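Local structure of putative adhesin (Komagataella phaffii, 5FX8) at residues 47-59 / 108-120. The protein is a putative cell-wall adhesin, here its N-terminal part, that may act in cell-cell interaction, binding other proteins through salt bridges and hydrogen bonds. Sequence-based numbering, arbitrary orientation.
Sequences EVSIPNELEFVQY and VFFTLKLSEQFTE
Leu54 and Glu55 pair antiparallel with Leu114 and Lys113. Glu55 and Lys113 form the hydrogen-bonded pair: Glu55 N donates to Lys113 O at 3.0 Å, and Lys113 N returns a longer bond to Glu55 O. Beside them, Leu54 and Leu114 make the non-hydrogen-bonded pair. Ser115 N adds a third bond, to Glu53 O at 2.7 Å. A type I turn from Pro51 to Leu54 leads into this short strand.

Leu112 is buried and uses both branches. Its CD1 meets Leu54 CB at 3.6 Å, and the two side chains cross at about a right angle. The other branch, CD2, sits over the centre of the Phe56 ring, 3.6 Å from the centroid, in a CH-pi contact. The Phe56 ring in turn points its edge at the face of Phe110, with planes at 73°. Phe83 also meets the Phe56 ring.

Past the Glu55-Lys113 pair, Val57 CG2 touches Lys113 CG at 3.5 Å. Glu55, on the same sheet face as Lys113, runs extended beyond CG and lays its carboxylate alongside Ser115 CB. Ser115 caps helix 116-120: OG, held between the backbone N and carbonyl carbon (chi1 64°), accepts from Phe118 N. Glu53 CB packs obliquely on the Phe118 ring, while Glu53 OE2 is hydrogen-bonded to His127 NE2.

This is a short antiparallel strand pairing, extended by an N-capped helical turn, within the beta-rich first cohesin-like domain.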
ATOM      1  N   GLU C  47      81.891   5.723  15.725  1.00 26.82           N
ATOM      2  CA  GLU C  47      80.914   4.793  16.258  1.00 27.36           C
ATOM      3  C   GLU C  47      79.670   5.544  16.711  1.00 25.40           C
ATOM      4  O   GLU C  47      79.770   6.498  17.488  1.00 27.66           O
ATOM      5  CB  GLU C  47      81.526   4.000  17.400  1.00 27.15           C
ATOM      6  CG  GLU C  47      82.601   3.092  16.925  1.00 29.04           C
ATOM      7  CD  GLU C  47      82.950   2.072  17.958  1.00 35.03           C
ATOM      8  OE1 GLU C  47      82.828   2.398  19.154  1.00 39.45           O
ATOM      9  OE2 GLU C  47      83.319   0.939  17.577  1.00 41.13           O
ATOM     10  N   VAL C  48      78.505   5.118  16.219  1.00 22.35           N
ATOM     11  CA  VAL C  48      77.214   5.707  16.573  1.00 26.00           C
ATOM     12  C   VAL C  48      76.278   4.588  16.987  1.00 24.52           C
ATOM     13  O   VAL C  48      76.063   3.639  16.229  1.00 23.71           O
ATOM     14  CB  VAL C  48      76.559   6.506  15.429  1.00 24.27           C
ATOM     15  CG1 VAL C  48      75.363   7.237  15.967  1.00 24.64           C
ATOM     16  CG2 VAL C  48      77.492   7.491  14.826  1.00 24.33           C
ATOM     17  N   SER C  49      75.710   4.701  18.172  1.00 26.68           N
ATOM     18  CA  SER C  49      74.808   3.665  18.632  1.00 23.73           C
ATOM     19  C   SER C  49      73.420   3.951  18.090  1.00 23.85           C
ATOM     20  O   SER C  49      73.010   5.103  17.977  1.00 27.04           O
ATOM     21  CB  SER C  49      74.789   3.602  20.148  1.00 24.14           C
ATOM     22  OG  SER C  49      74.245   4.793  20.663  1.00 28.30           O
ATOM     23  N   ILE C  50      72.732   2.898  17.689  1.00 23.90           N
ATOM     24  CA  ILE C  50      71.358   2.981  17.211  1.00 25.22           C
ATOM     25  C   ILE C  50      70.460   2.503  18.345  1.00 24.52           C
ATOM     26  O   ILE C  50      70.733   1.448  18.923  1.00 28.90           O
ATOM     27  CB  ILE C  50      71.151   2.128  15.941  1.00 31.63           C
ATOM     28  CG1 ILE C  50      71.528   2.893  14.670  1.00 23.81           C
ATOM     29  CG2 ILE C  50      69.710   1.668  15.816  1.00 26.24           C
ATOM     30  CD1 ILE C  50      72.970   3.179  14.530  1.00 21.74           C
ATOM     31  N   PRO C  51      69.424   3.250  18.714  1.00 25.85           N
ATOM     32  CA  PRO C  51      68.546   2.810  19.804  1.00 26.19           C
ATOM     33  C   PRO C  51      67.854   1.501  19.479  1.00 24.21           C
ATOM     34  O   PRO C  51      67.492   1.240  18.340  1.00 27.31           O
ATOM     35  CB  PRO C  51      67.539   3.955  19.926  1.00 27.18           C
ATOM     36  CG  PRO C  51      67.609   4.669  18.650  1.00 25.62           C
ATOM     37  CD  PRO C  51      69.011   4.550  18.173  1.00 25.56           C
ATOM     38  N   ASN C  52      67.649   0.680  20.506  1.00 27.65           N
ATOM     39  CA  ASN C  52      67.124  -0.667  20.290  1.00 28.18           C
ATOM     40  C   ASN C  52      65.770  -0.685  19.592  1.00 27.44           C
ATOM     41  O   ASN C  52      65.391  -1.720  19.048  1.00 27.40           O
ATOM     42  CB  ASN C  52      67.021  -1.399  21.618  1.00 29.54           C
ATOM     43  CG  ASN C  52      68.335  -1.442  22.335  1.00 35.83           C
ATOM     44  OD1 ASN C  52      69.379  -1.532  21.696  1.00 39.90           O
ATOM     45  ND2 ASN C  52      68.309  -1.351  23.661  1.00 33.19           N
ATOM     46  N   GLU C  53      65.029   0.422  19.597  1.00 26.08           N
ATOM     47  CA  GLU C  53      63.712   0.394  18.991  1.00 27.09           C
ATOM     48  C   GLU C  53      63.793   0.385  17.471  1.00 28.16           C
ATOM     49  O   GLU C  53      62.820  -0.010  16.822  1.00 26.60           O
ATOM     50  CB  GLU C  53      62.866   1.574  19.488  1.00 27.96           C
ATOM     51  CG  GLU C  53      63.537   2.919  19.413  1.00 27.42           C
ATOM     52  CD  GLU C  53      64.237   3.288  20.681  1.00 26.78           C
ATOM     53  OE1 GLU C  53      64.801   2.397  21.341  1.00 27.20           O
ATOM     54  OE2 GLU C  53      64.202   4.478  21.030  1.00 29.50           O
ATOM     55  N   LEU C  54      64.934   0.791  16.903  1.00 26.94           N
ATOM     56  CA  LEU C  54      65.188   0.735  15.468  1.00 25.05           C
ATOM     57  C   LEU C  54      65.901  -0.555  15.091  1.00 21.32           C
ATOM     58  O   LEU C  54      66.686  -1.100  15.859  1.00 25.45           O
ATOM     59  CB  LEU C  54      66.015   1.932  15.022  1.00 24.08           C
ATOM     60  CG  LEU C  54      65.363   3.278  15.303  1.00 24.98           C
ATOM     61  CD1 LEU C  54      66.230   4.373  14.839  1.00 24.73           C
ATOM     62  CD2 LEU C  54      64.045   3.366  14.622  1.00 23.17           C
ATOM     63  N   GLU C  55      65.593  -1.060  13.907  1.00 24.15           N
ATOM     64  CA  GLU C  55      66.154  -2.316  13.444  1.00 23.62           C
ATOM     65  C   GLU C  55      66.416  -2.240  11.953  1.00 20.50           C
ATOM     66  O   GLU C  55      65.702  -1.562  11.217  1.00 20.90           O
ATOM     67  CB  GLU C  55      65.225  -3.486  13.754  1.00 24.45           C
ATOM     68  CG  GLU C  55      65.142  -3.797  15.234  1.00 33.62           C
ATOM     69  CD  GLU C  55      64.445  -5.098  15.527  1.00 33.88           C
ATOM     70  OE1 GLU C  55      63.590  -5.508  14.717  1.00 43.79           O
ATOM     71  OE2 GLU C  55      64.763  -5.713  16.567  1.00 38.48           O
ATOM     72  N   PHE C  56      67.473  -2.910  11.522  1.00 20.31           N
ATOM     73  CA  PHE C  56      67.707  -3.132  10.105  1.00 19.30           C
ATOM     74  C   PHE C  56      66.842  -4.284   9.665  1.00 18.83           C
ATOM     75  O   PHE C  56      66.595  -5.194  10.450  1.00 21.03           O
ATOM     76  CB  PHE C  56      69.164  -3.470   9.835  1.00 19.56           C
ATOM     77  CG  PHE C  56      70.054  -2.292   9.807  1.00 19.31           C
ATOM     78  CD1 PHE C  56      70.258  -1.606   8.643  1.00 18.89           C
ATOM     79  CD2 PHE C  56      70.684  -1.874  10.939  1.00 17.28           C
ATOM     80  CE1 PHE C  56      71.069  -0.536   8.600  1.00 16.26           C
ATOM     81  CE2 PHE C  56      71.487  -0.794  10.905  1.00 20.20           C
ATOM     82  CZ  PHE C  56      71.683  -0.121   9.720  1.00 19.66           C
ATOM     83  N   VAL C  57      66.359  -4.238   8.424  1.00 18.98           N
ATOM     84  CA  VAL C  57      65.499  -5.291   7.889  1.00 19.35           C
ATOM     85  C   VAL C  57      66.228  -5.992   6.756  1.00 22.09           C
ATOM     86  O   VAL C  57      66.616  -5.366   5.767  1.00 24.01           O
ATOM     87  CB  VAL C  57      64.149  -4.748   7.412  1.00 20.57           C
ATOM     88  CG1 VAL C  57      63.277  -5.894   6.881  1.00 19.15           C
ATOM     89  CG2 VAL C  57      63.464  -4.011   8.523  1.00 17.62           C
ATOM     90  N   GLN C  58      66.362  -7.293   6.868  1.00 22.95           N
ATOM     91  CA  GLN C  58      67.215  -8.054   5.980  1.00 23.24           C
ATOM     92  C   GLN C  58      66.380  -8.773   4.928  1.00 24.67           C
ATOM     93  O   GLN C  58      65.518  -9.582   5.263  1.00 25.18           O
ATOM     94  CB  GLN C  58      68.049  -9.034   6.799  1.00 27.40           C
ATOM     95  CG  GLN C  58      69.153  -8.349   7.566  1.00 28.14           C
ATOM     96  CD  GLN C  58      69.526  -9.066   8.830  1.00 44.59           C
ATOM     97  OE1 GLN C  58      70.667  -9.518   9.000  1.00 44.75           O
ATOM     98  NE2 GLN C  58      68.565  -9.171   9.747  1.00 48.36           N
ATOM     99  N   TYR C  59      66.633  -8.475   3.662  1.00 24.45           N
ATOM    100  CA  TYR C  59      66.140  -9.328   2.589  1.00 26.04           C
ATOM    101  C   TYR C  59      67.117  -9.282   1.413  1.00 26.75           C
ATOM    102  O   TYR C  59      67.400  -8.212   0.871  1.00 26.47           O
ATOM    103  CB  TYR C  59      64.720  -8.941   2.130  1.00 25.20           C
ATOM    104  CG  TYR C  59      64.151  -9.998   1.215  1.00 25.19           C
ATOM    105  CD1 TYR C  59      63.664 -11.189   1.725  1.00 27.29           C
ATOM    106  CD2 TYR C  59      64.171  -9.841  -0.158  1.00 26.81           C
ATOM    107  CE1 TYR C  59      63.173 -12.177   0.892  1.00 27.06           C
ATOM    108  CE2 TYR C  59      63.685 -10.829  -0.997  1.00 28.25           C
ATOM    109  CZ  TYR C  59      63.187 -11.995  -0.458  1.00 27.76           C
ATOM    110  OH  TYR C  59      62.699 -12.992  -1.259  1.00 31.22           O
ATOM    111  N   VAL C 108      74.708  10.063   4.914  1.00 19.01           N
ATOM    112  CA  VAL C 108      74.492   8.626   4.881  1.00 19.21           C
ATOM    113  C   VAL C 108      73.170   8.346   5.575  1.00 19.04           C
ATOM    114  O   VAL C 108      72.948   8.781   6.709  1.00 19.18           O
ATOM    115  CB  VAL C 108      75.653   7.860   5.545  1.00 20.61           C
ATOM    116  CG1 VAL C 108      75.222   6.447   5.933  1.00 18.74           C
ATOM    117  CG2 VAL C 108      76.848   7.791   4.619  1.00 19.94           C
ATOM    118  N   PHE C 109      72.279   7.646   4.894  1.00 18.88           N
ATOM    119  CA  PHE C 109      71.018   7.269   5.502  1.00 17.08           C
ATOM    120  C   PHE C 109      70.757   5.786   5.313  1.00 17.16           C
ATOM    121  O   PHE C 109      71.239   5.157   4.370  1.00 18.48           O
ATOM    122  CB  PHE C 109      69.855   8.095   4.951  1.00 18.59           C
ATOM    123  CG  PHE C 109      69.420   7.718   3.577  1.00 17.63           C
ATOM    124  CD1 PHE C 109      68.521   6.692   3.378  1.00 15.88           C
ATOM    125  CD2 PHE C 109      69.853   8.443   2.486  1.00 18.95           C
ATOM    126  CE1 PHE C 109      68.114   6.356   2.130  1.00 17.72           C
ATOM    127  CE2 PHE C 109      69.435   8.114   1.231  1.00 18.36           C
ATOM    128  CZ  PHE C 109      68.564   7.070   1.054  1.00 18.01           C
ATOM    129  N   PHE C 110      70.011   5.235   6.245  1.00 16.68           N
ATOM    130  CA  PHE C 110      69.458   3.905   6.136  1.00 16.44           C
ATOM    131  C   PHE C 110      67.982   3.961   6.500  1.00 16.88           C
ATOM    132  O   PHE C 110      67.549   4.846   7.240  1.00 17.54           O
ATOM    133  CB  PHE C 110      70.157   2.930   7.055  1.00 15.09           C
ATOM    134  CG  PHE C 110      71.602   2.757   6.775  1.00 17.50           C
ATOM    135  CD1 PHE C 110      72.032   1.846   5.825  1.00 20.43           C
ATOM    136  CD2 PHE C 110      72.548   3.471   7.488  1.00 17.43           C
ATOM    137  CE1 PHE C 110      73.390   1.654   5.589  1.00 21.05           C
ATOM    138  CE2 PHE C 110      73.899   3.290   7.255  1.00 17.38           C
ATOM    139  CZ  PHE C 110      74.320   2.386   6.302  1.00 18.42           C
ATOM    140  N   THR C 111      67.208   3.014   5.966  1.00 18.02           N
ATOM    141  CA  THR C 111      65.795   2.896   6.291  1.00 17.74           C
ATOM    142  C   THR C 111      65.630   1.772   7.306  1.00 18.02           C
ATOM    143  O   THR C 111      65.980   0.622   7.040  1.00 13.93           O
ATOM    144  CB  THR C 111      64.924   2.655   5.052  1.00 16.20           C
ATOM    145  OG1 THR C 111      65.251   1.400   4.454  1.00 17.68           O
ATOM    146  CG2 THR C 111      65.109   3.740   4.036  1.00 14.26           C
ATOM    147  N   LEU C 112      65.085   2.110   8.460  1.00 22.63           N
ATOM    148  CA  LEU C 112      64.883   1.157   9.535  1.00 20.66           C
ATOM    149  C   LEU C 112      63.395   1.035   9.828  1.00 21.06           C
ATOM    150  O   LEU C 112      62.598   1.909   9.490  1.00 20.50           O
ATOM    151  CB  LEU C 112      65.636   1.592  10.799  1.00 18.72           C
ATOM    152  CG  LEU C 112      67.105   1.923  10.580  1.00 18.19           C
ATOM    153  CD1 LEU C 112      67.769   2.348  11.857  1.00 20.86           C
ATOM    154  CD2 LEU C 112      67.789   0.714  10.066  1.00 20.49           C
ATOM    155  N   LYS C 113      63.028  -0.071  10.453  1.00 21.82           N
ATOM    156  CA  LYS C 113      61.693  -0.293  10.980  1.00 18.68           C
ATOM    157  C   LYS C 113      61.739  -0.282  12.502  1.00 23.47           C
ATOM    158  O   LYS C 113      62.776  -0.539  13.115  1.00 25.81           O
ATOM    159  CB  LYS C 113      61.131  -1.629  10.504  1.00 18.87           C
ATOM    160  CG  LYS C 113      60.833  -1.719   9.031  1.00 20.84           C
ATOM    161  CD  LYS C 113      59.778  -0.714   8.593  1.00 25.74           C
ATOM    162  CE  LYS C 113      58.982  -1.223   7.396  1.00 26.03           C
ATOM    163  NZ  LYS C 113      58.189  -2.458   7.736  1.00 33.96           N
ATOM    164  N   LEU C 114      60.601   0.002  13.119  1.00 23.67           N
ATOM    165  CA  LEU C 114      60.508  -0.124  14.562  1.00 22.82           C
ATOM    166  C   LEU C 114      60.412  -1.592  14.942  1.00 25.61           C
ATOM    167  O   LEU C 114      59.764  -2.376  14.255  1.00 30.41           O
ATOM    168  CB  LEU C 114      59.301   0.643  15.086  1.00 26.33           C
ATOM    169  CG  LEU C 114      59.450   2.165  15.129  1.00 24.58           C
ATOM    170  CD1 LEU C 114      58.108   2.797  15.321  1.00 23.65           C
ATOM    171  CD2 LEU C 114      60.376   2.569  16.252  1.00 25.39           C
ATOM    172  N   SER C 115      61.063  -1.969  16.035  1.00 27.72           N
ATOM    173  CA  SER C 115      61.013  -3.356  16.485  1.00 31.92           C
ATOM    174  C   SER C 115      59.616  -3.759  16.954  1.00 35.17           C
ATOM    175  O   SER C 115      58.821  -2.938  17.407  1.00 33.21           O
ATOM    176  CB  SER C 115      62.000  -3.584  17.624  1.00 32.37           C
ATOM    177  OG  SER C 115      61.650  -2.817  18.757  1.00 32.43           O
ATOM    178  N   GLU C 116      59.330  -5.058  16.868  1.00 36.83           N
ATOM    179  CA  GLU C 116      58.084  -5.565  17.422  1.00 39.14           C
ATOM    180  C   GLU C 116      57.990  -5.243  18.899  1.00 38.78           C
ATOM    181  O   GLU C 116      56.973  -4.724  19.367  1.00 40.31           O
ATOM    182  CB  GLU C 116      57.980  -7.068  17.208  1.00 46.48           C
ATOM    183  CG  GLU C 116      57.377  -7.500  15.891  1.00 48.89           C
ATOM    184  CD  GLU C 116      56.959  -8.955  15.929  1.00 60.28           C
ATOM    185  OE1 GLU C 116      57.844  -9.838  15.930  1.00 64.28           O
ATOM    186  OE2 GLU C 116      55.743  -9.221  15.996  1.00 64.81           O
ATOM    187  N   GLN C 117      59.061  -5.530  19.645  1.00 39.95           N
ATOM    188  CA  GLN C 117      59.057  -5.326  21.089  1.00 41.58           C
ATOM    189  C   GLN C 117      58.610  -3.916  21.437  1.00 40.45           C
ATOM    190  O   GLN C 117      57.867  -3.707  22.405  1.00 40.00           O
ATOM    191  CB  GLN C 117      60.447  -5.614  21.658  1.00 45.61           C
ATOM    192  CG  GLN C 117      60.576  -5.455  23.173  1.00 52.96           C
ATOM    193  CD  GLN C 117      61.060  -6.727  23.862  1.00 69.79           C
ATOM    194  OE1 GLN C 117      62.078  -7.307  23.477  1.00 71.84           O
ATOM    195  NE2 GLN C 117      60.324  -7.171  24.878  1.00 56.35           N
ATOM    196  N   PHE C 118      59.015  -2.940  20.634  1.00 37.77           N
ATOM    197  CA  PHE C 118      58.628  -1.573  20.927  1.00 36.11           C
ATOM    198  C   PHE C 118      57.186  -1.307  20.536  1.00 35.09           C
ATOM    199  O   PHE C 118      56.465  -0.621  21.267  1.00 38.88           O
ATOM    200  CB  PHE C 118      59.556  -0.590  20.220  1.00 33.19           C
ATOM    201  CG  PHE C 118      59.053   0.817  20.243  1.00 33.33           C
ATOM    202  CD1 PHE C 118      59.151   1.581  21.388  1.00 30.99           C
ATOM    203  CD2 PHE C 118      58.455   1.370  19.125  1.00 30.92           C
ATOM    204  CE1 PHE C 118      58.668   2.873  21.413  1.00 30.79           C
ATOM    205  CE2 PHE C 118      57.977   2.656  19.153  1.00 30.17           C
ATOM    206  CZ  PHE C 118      58.083   3.409  20.300  1.00 29.72           C
ATOM    207  N   THR C 119      56.744  -1.839  19.399  1.00 35.43           N
ATOM    208  CA  THR C 119      55.437  -1.465  18.885  1.00 35.79           C
ATOM    209  C   THR C 119      54.292  -2.167  19.597  1.00 37.72           C
ATOM    210  O   THR C 119      53.177  -1.642  19.582  1.00 36.85           O
ATOM    211  CB  THR C 119      55.332  -1.739  17.387  1.00 34.39           C
ATOM    212  OG1 THR C 119      55.501  -3.136  17.139  1.00 37.30           O
ATOM    213  CG2 THR C 119      56.366  -0.948  16.623  1.00 30.10           C
ATOM    214  N   GLU C 120      54.533  -3.332  20.209  1.00 40.04           N
ATOM    215  CA  GLU C 120      53.476  -3.977  20.987  1.00 42.20           C
ATOM    216  C   GLU C 120      52.972  -3.049  22.081  1.00 43.06           C
ATOM    217  O   GLU C 120      51.763  -2.880  22.267  1.00 45.05           O
ATOM    218  CB  GLU C 120      53.970  -5.284  21.605  1.00 45.09           C
ATOM    219  CG  GLU C 120      54.694  -6.204  20.655  1.00 48.25           C
ATOM    220  CD  GLU C 120      53.793  -7.128  19.908  1.00 56.89           C
ATOM    221  OE1 GLU C 120      52.582  -6.981  20.006  1.00 68.75           O
ATOM    222  OE2 GLU C 120      54.297  -7.997  19.196  1.00 60.57           O
TER
HETATM  223  O   HOH W   1      63.273  -2.758  21.236  1.00 31.41           O